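Local coordinates for coiled-coil quantitatively-enriched protein 1 (Schizosaccharomyces pombe, PDB 7CUJ) that links telomeres to the meiotic centrosome for bouquet formation and is required for telomere length regulation and chromosome segregation, at residues I212-S216 with I217-I221. Numbering follows the deposited sequence.
Sequences IHLGS and IEHAI
I212-S216 and I217-I221 run on without a break: the end of strand 208-213 passes through a type II β turn, H213 to S216, into helix 217-223. G215 takes a positive phi, which suits glycine, and S216 is the N-cap. A220 N donates to S216 O at 3.3 Å, a backbone bond of the first helical turn.

S216 OG lies between its own backbone N and carbonyl carbon (chi1 72°). There it accepts from E218 N at 3.2 Å, a bent capping bond. It also donates to H213 O at 2.8 Å, tilted from that carbonyl's plane. Serine suits the place because one small hydroxyl can do both; an alanine here would probably leave E218 N without its cap and H213 O without the hydroxyl that donates to it.

E218 has a chain long enough to bring its carboxylate back to the strand end, where OE1 takes H213 N on its anti side, 3.0 Å away and nearly straight at 167°. OE1 also forms a salt bridge with K103, and OE2 accepts from I191 N. With CG anti to its backbone N (chi1 -164°), H219 carries its ring to the turn, where ND1 accepts from G215 N at 3.2 Å in the ring plane. NE2 is hydrogen-bonded to the backbone O of M308; histidine suits because one ring nitrogen can accept while the other donates, which fixes the ring's rotation. I212 CG2 packs on E218 CB at 3.8 Å.

Thus the buried strand-to-helix link of this parallel-sheet domain, one part of the longer protein, is polar inside yet well paired: ND1 accepting while NE2 faces a carbonyl is consistent with a neutral H219, and K103 probably balances the charge of E218.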
# COMPACT_ATOMS: atom_id res chain seq x y z
N ILE A 212 -17.20 25.13 2.33
CA ILE A 212 -15.97 24.40 2.55
C ILE A 212 -16.15 23.50 3.77
O ILE A 212 -16.44 23.99 4.86
CB ILE A 212 -14.78 25.37 2.71
CG1 ILE A 212 -14.54 26.18 1.43
CG2 ILE A 212 -13.53 24.62 3.14
CD1 ILE A 212 -13.52 27.29 1.56
N HIS A 213 -15.97 22.19 3.57
CA HIS A 213 -16.09 21.24 4.66
C HIS A 213 -14.87 21.33 5.57
O HIS A 213 -13.74 21.30 5.10
CB HIS A 213 -16.32 19.82 4.14
CG HIS A 213 -17.76 19.43 4.10
ND1 HIS A 213 -18.37 19.01 2.93
CD2 HIS A 213 -18.71 19.40 5.06
CE1 HIS A 213 -19.64 18.74 3.18
NE2 HIS A 213 -19.87 18.97 4.48
N LEU A 214 -15.14 21.45 6.88
CA LEU A 214 -14.10 21.54 7.89
C LEU A 214 -13.34 20.22 7.95
O LEU A 214 -13.93 19.16 8.15
CB LEU A 214 -14.72 21.88 9.25
CG LEU A 214 -15.23 23.32 9.42
CD1 LEU A 214 -16.22 23.40 10.57
CD2 LEU A 214 -14.07 24.27 9.67
N GLY A 215 -12.01 20.31 7.76
CA GLY A 215 -11.11 19.18 7.92
C GLY A 215 -10.97 18.35 6.65
O GLY A 215 -10.28 17.33 6.66
N SER A 216 -11.62 18.79 5.56
CA SER A 216 -11.58 18.10 4.29
C SER A 216 -10.42 18.62 3.44
O SER A 216 -9.67 19.48 3.89
CB SER A 216 -12.90 18.24 3.56
OG SER A 216 -13.07 19.56 3.07
N ILE A 217 -10.29 18.08 2.22
CA ILE A 217 -9.30 18.54 1.25
C ILE A 217 -9.61 19.98 0.85
O ILE A 217 -8.70 20.71 0.44
CB ILE A 217 -9.21 17.62 0.02
CG1 ILE A 217 -8.01 17.99 -0.85
CG2 ILE A 217 -10.52 17.62 -0.77
CD1 ILE A 217 -7.59 16.91 -1.82
N GLU A 218 -10.88 20.37 0.95
CA GLU A 218 -11.34 21.71 0.60
C GLU A 218 -10.69 22.71 1.55
O GLU A 218 -10.18 23.74 1.12
CB GLU A 218 -12.86 21.80 0.69
CG GLU A 218 -13.61 20.83 -0.20
CD GLU A 218 -15.10 21.13 -0.32
OE1 GLU A 218 -15.78 21.24 0.73
OE2 GLU A 218 -15.57 21.28 -1.46
N HIS A 219 -10.70 22.38 2.84
CA HIS A 219 -10.06 23.17 3.88
C HIS A 219 -8.56 23.29 3.61
O HIS A 219 -7.99 24.37 3.74
CB HIS A 219 -10.33 22.54 5.26
CG HIS A 219 -10.06 23.44 6.41
ND1 HIS A 219 -10.48 23.14 7.69
CD2 HIS A 219 -9.43 24.63 6.48
CE1 HIS A 219 -10.11 24.11 8.51
NE2 HIS A 219 -9.46 25.03 7.79
N ALA A 220 -7.93 22.17 3.21
CA ALA A 220 -6.50 22.11 2.96
C ALA A 220 -6.13 22.96 1.75
O ALA A 220 -5.16 23.71 1.80
CB ALA A 220 -6.05 20.68 2.80
N ILE A 221 -6.91 22.84 0.67
CA ILE A 221 -6.69 23.64 -0.53
C ILE A 221 -6.79 25.12 -0.18
O ILE A 221 -6.00 25.93 -0.66
CB ILE A 221 -7.67 23.22 -1.65
CG1 ILE A 221 -7.28 21.85 -2.24
CG2 ILE A 221 -7.75 24.29 -2.73
CD1 ILE A 221 -8.39 21.15 -2.98